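Local coordinates for nitroreductase (Desulfitobacterium hafniense, PDB 3PXV) that binds FMN as its cofactor and, as a member of the nitroreductase family, probably catalyses flavin-dependent redox reactions, at the interface of chains A and B. Sequence-based numbering; all coordinates share one arbitrary frame. Chains: chain A/B, Nitroreductase.

Contact 1: the interface of chains A and B. Residues chain A 30, 33-34, 37; chain B 181-182, 184-185, 187.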
loop_
_atom_site.group_PDB
_atom_site.type_symbol
_atom_site.label_atom_id
_atom_site.label_comp_id
_atom_site.label_asym_id
_atom_site.label_seq_id
_atom_site.Cartn_x
_atom_site.Cartn_y
_atom_site.Cartn_z
ATOM N N GLN A 30 0.529 -0.483 20.096
ATOM C CA GLN A 30 1.949 -0.280 19.879
ATOM C C GLN A 30 2.503 -1.270 18.867
ATOM O O GLN A 30 3.389 -0.920 18.117
ATOM C CB GLN A 30 2.723 -0.336 21.198
ATOM C CG GLN A 30 4.217 -0.034 21.066
ATOM C CD GLN A 30 4.518 1.336 20.384
ATOM O OE1 GLN A 30 3.875 2.349 20.675
ATOM N NE2 GLN A 30 5.516 1.352 19.492
ATOM N N ALA A 33 1.300 0.000 15.397
ATOM C CA ALA A 33 2.103 1.193 15.096
ATOM C C ALA A 33 3.554 0.828 14.673
ATOM O O ALA A 33 4.091 1.403 13.738
ATOM C CB ALA A 33 2.091 2.158 16.286
ATOM N N GLU A 34 4.155 -0.158 15.337
ATOM C CA GLU A 34 5.520 -0.636 15.015
ATOM C C GLU A 34 5.573 -1.311 13.643
ATOM O O GLU A 34 6.565 -1.169 12.909
ATOM C CB GLU A 34 5.990 -1.618 16.081
ATOM C CG GLU A 34 7.307 -2.368 15.797
ATOM C CD GLU A 34 8.545 -1.485 15.868
ATOM O OE1 GLU A 34 8.486 -0.405 16.501
ATOM O OE2 GLU A 34 9.573 -1.893 15.307
ATOM N N ILE A 37 5.597 1.459 10.877
ATOM C CA ILE A 37 6.890 2.103 10.554
ATOM C C ILE A 37 7.914 1.162 9.872
ATOM O O ILE A 37 8.973 1.590 9.442
ATOM C CB ILE A 37 7.525 2.802 11.773
ATOM C CG1 ILE A 37 7.764 1.798 12.891
ATOM C CG2 ILE A 37 6.634 3.970 12.253
ATOM C CD1 ILE A 37 8.660 2.315 13.936
ATOM N N ASP B 181 11.876 3.814 12.386
ATOM C CA ASP B 181 12.026 5.106 13.041
ATOM C C ASP B 181 10.873 5.241 14.037
ATOM O O ASP B 181 9.784 5.588 13.654
ATOM C CB ASP B 181 11.952 6.227 12.007
ATOM C CG ASP B 181 12.245 7.598 12.598
ATOM O OD1 ASP B 181 12.348 7.750 13.846
ATOM O OD2 ASP B 181 12.404 8.528 11.791
ATOM N N LYS B 182 11.110 4.927 15.303
ATOM C CA LYS B 182 10.079 5.026 16.330
ATOM C C LYS B 182 9.567 6.465 16.537
ATOM O O LYS B 182 8.459 6.655 17.008
ATOM C CB LYS B 182 10.579 4.445 17.660
ATOM C CG LYS B 182 10.760 2.934 17.640
ATOM C CD LYS B 182 11.257 2.419 18.997
ATOM C CE LYS B 182 11.567 0.922 18.995
ATOM N NZ LYS B 182 12.180 0.456 20.296
ATOM N N LYS B 184 8.494 8.412 14.372
ATOM C CA LYS B 184 7.369 8.680 13.477
ATOM C C LYS B 184 6.008 8.218 14.036
ATOM O O LYS B 184 4.983 8.412 13.404
ATOM C CB LYS B 184 7.634 8.100 12.098
ATOM C CG LYS B 184 8.794 8.800 11.381
ATOM C CD LYS B 184 8.747 8.486 9.920
ATOM C CE LYS B 184 9.829 9.256 9.161
ATOM N NZ LYS B 184 11.156 8.722 9.485
ATOM N N ILE B 185 5.999 7.632 15.230
ATOM C CA ILE B 185 4.763 7.217 15.882
ATOM C C ILE B 185 4.484 8.145 17.049
ATOM O O ILE B 185 5.340 8.283 17.930
ATOM C CB ILE B 185 4.892 5.832 16.539
ATOM C CG1 ILE B 185 5.120 4.743 15.490
ATOM C CG2 ILE B 185 3.662 5.554 17.399
ATOM C CD1 ILE B 185 5.675 3.439 16.077
ATOM N N TYR B 187 1.032 9.510 19.775
ATOM C CA TYR B 187 -0.288 9.177 20.272
ATOM C C TYR B 187 -1.089 10.434 20.599
ATOM O O TYR B 187 -0.562 11.353 21.171
ATOM C CB TYR B 187 -0.141 8.344 21.526
ATOM C CG TYR B 187 0.297 6.939 21.261
ATOM C CD1 TYR B 187 1.621 6.639 20.953
ATOM C CD2 TYR B 187 -0.608 5.898 21.349
ATOM C CE1 TYR B 187 2.017 5.338 20.711
ATOM C CE2 TYR B 187 -0.222 4.584 21.104
ATOM C CZ TYR B 187 1.080 4.316 20.789
ATOM O OH TYR B 187 1.423 3.017 20.558
HETATM O O HOH W 1 10.726 3.784 9.835
#

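Contact 2: the interface of chains A and B. Residues chain A 28, 31, 126-127; chain B 2, 4, 6-7.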
loop_
_atom_site.group_PDB
_atom_site.type_symbol
_atom_site.label_atom_id
_atom_site.label_comp_id
_atom_site.label_asym_id
_atom_site.label_seq_id
_atom_site.Cartn_x
_atom_site.Cartn_y
_atom_site.Cartn_z
ATOM N N LEU A 28 -1.403 -3.752 22.128
ATOM C CA LEU A 28 -1.824 -4.070 20.773
ATOM C C LEU A 28 -1.611 -2.852 19.841
ATOM O O LEU A 28 -1.094 -2.992 18.721
ATOM C CB LEU A 28 -3.292 -4.518 20.754
ATOM C CG LEU A 28 -3.566 -5.934 21.283
ATOM C CD1 LEU A 28 -5.025 -6.169 21.684
ATOM C CD2 LEU A 28 -3.155 -6.949 20.258
ATOM N N ALA A 31 1.963 -2.483 18.834
ATOM C CA ALA A 31 2.402 -3.493 17.895
ATOM C C ALA A 31 1.999 -3.120 16.459
ATOM O O ALA A 31 2.802 -3.253 15.525
ATOM C CB ALA A 31 1.833 -4.879 18.301
ATOM N N SER A 126 -4.027 -9.719 12.203
ATOM C CA SER A 126 -3.285 -10.853 12.774
ATOM C C SER A 126 -3.380 -10.846 14.294
ATOM O O SER A 126 -3.128 -11.854 14.922
ATOM C CB SER A 126 -1.802 -10.796 12.370
ATOM O OG SER A 126 -1.132 -9.779 13.101
ATOM N N LEU A 127 -3.730 -9.704 14.874
ATOM C CA LEU A 127 -3.847 -9.564 16.315
ATOM C C LEU A 127 -5.286 -9.634 16.827
ATOM O O LEU A 127 -5.530 -9.449 18.001
ATOM C CB LEU A 127 -3.221 -8.239 16.733
ATOM C CG LEU A 127 -1.705 -8.204 16.701
ATOM C CD1 LEU A 127 -1.293 -6.752 16.716
ATOM C CD2 LEU A 127 -1.096 -9.018 17.917
HETATM N N MSE B 2 4.873 -7.086 21.044
HETATM C CA MSE B 2 4.113 -8.314 20.744
HETATM C C MSE B 2 4.535 -8.917 19.417
HETATM O O MSE B 2 4.868 -8.191 18.481
HETATM C CB MSE B 2 2.615 -8.050 20.661
HETATM C CG MSE B 2 1.980 -7.548 21.909
HETATM SE SE MSE B 2 0.073 -7.497 21.591
HETATM C CE MSE B 2 -0.229 -9.454 21.601
ATOM N N ASN B 4 4.011 -12.318 16.422
ATOM C CA ASN B 4 3.315 -13.432 15.826
ATOM C C ASN B 4 3.960 -13.588 14.444
ATOM O O ASN B 4 4.829 -12.795 14.092
ATOM C CB ASN B 4 1.799 -13.203 15.817
ATOM C CG ASN B 4 1.374 -12.095 14.895
ATOM O OD1 ASN B 4 1.957 -11.901 13.842
ATOM N ND2 ASN B 4 0.303 -11.408 15.250
ATOM N N THR B 6 2.924 -13.143 11.308
ATOM C CA THR B 6 2.661 -12.055 10.376
ATOM C C THR B 6 3.496 -10.828 10.716
ATOM O O THR B 6 4.076 -10.203 9.830
ATOM C CB THR B 6 1.190 -11.648 10.371
ATOM O OG1 THR B 6 0.410 -12.786 10.065
ATOM C CG2 THR B 6 0.912 -10.555 9.307
ATOM N N LEU B 7 3.541 -10.488 12.001
ATOM C CA LEU B 7 4.346 -9.361 12.460
ATOM C C LEU B 7 5.836 -9.653 12.235
ATOM O O LEU B 7 6.619 -8.729 12.073
ATOM C CB LEU B 7 4.072 -9.055 13.937
ATOM C CG LEU B 7 2.629 -8.656 14.338
ATOM C CD1 LEU B 7 2.536 -8.388 15.843
ATOM C CD2 LEU B 7 2.151 -7.416 13.567
#

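Contact 1: the interface of chains A and B
The C-terminal arm of one nitroreductase-family subunit, 3-10 helix 182-184 and strand 185-188 of chain B, lies along helix 26-36 of chain A. B:Tyr187 reaches A:Gln30 and gives its phenol OH to the amide oxygen OE1, 2.5 Å away. The oxygen sits at the ring edge, in the ring plane. The donor lies above the amide carbonyl plane, 38° out of it, so the bond misses the lone pairs. A:Gln30 holds CG opposite its backbone N (chi1 -176°) and bends at chi2, which helps turn OE1 towards the phenol. An alanine here would remove OE1 and would probably leave the B:Tyr187 hydroxyl without this acceptor and its ring freer to shift. B:Ile185 points its CD1 at the helix backbone, 3.5 Å from the carbonyl O of A:Ala33. Its CG2 packs on the methyl CB of A:Ala33. A:Ile37, just past the helix, crosses B:Ile185 at about a right angle, with A:Ile37 CG2 3.7 Å from B:Ile185 CG1. A:Ile37 places its own CG1 between the backbone N and the carbonyl carbon (chi1 59°), and CD1 extends over the B:Asp181 carbonyl and the B:Lys182 backbone. A water joins A:Ile37 O to B:Asp181 N, at 2.8 Å from each. B:Lys184 NZ forms a salt bridge with B:Asp181 OD2 at 2.6 Å, meeting the carboxylate on its anti side and tilted out of its plane.

Contact 2: the interface of chains A and B
A:Ser126 OG accepts a hydrogen bond from the amide ND2 of B:Asn4 at 3.1 Å. The bond is fairly straight, 160° at the hydrogen, and the hydroxyl lies a little out of the amide plane. A:Ser126 ends helix 106-126, and B:Asn4 immediately precedes helix 5-12 of the partner. The other end of the same amide works within chain B. B:Asn4 OD1 takes the backbone N-H of B:Leu7, with 2.8 Å from OD1 to B:Leu7 N, in the manner of a helix N-cap. With both ends bonded, the amide is probably held against a flip. B:Asn4 places CG between its backbone N and carbonyl carbon (chi1 68°), which folds the amide back towards the start of the helix. Beside this bond, A:Ser126 CB meets CB of B:Thr6 at 3.7 Å. B:Leu7 comes near the serine hydroxyl with CG and CD2, a looser contact. The selenomethionine B:Met2 supplies the apolar part. The selenium SE of B:Met2, where the natural methionine has sulfur, lies 3.5 Å from A:Leu28 CD2, and the two side chains cross at a slant. The chain is extended through chi2 and bends at chi3 (72°), turning the terminal methyl CE towards A:Leu127. B:Met2 CE stands 3.8 Å from A:Leu127 CD2. Nearer the backbone, CB of B:Met2 rests on CB of A:Ala31 at 4.0 Å. The same CD2 of A:Leu127 also touches B:Asn4, 3.8 Å from ND2.

The centres of the C-alpha atoms of contact 1 and contact 2 lie about 14 Å apart. Helix 26-36 of chain A serves both. A:Gln30 and A:Ala33 belong to contact 1, while A:Leu28 and A:Ala31 belong to contact 2. Chain B therefore meets this helix with both ends of its sequence, the C-terminal arm in contact 1 and the N-terminal segment in contact 2. Contact 2 also draws in the end of helix 106-126. The two-fold axis repeats both contacts with the chains exchanged. Such an exchange of termini fits the dimer usual in the nitroreductase family.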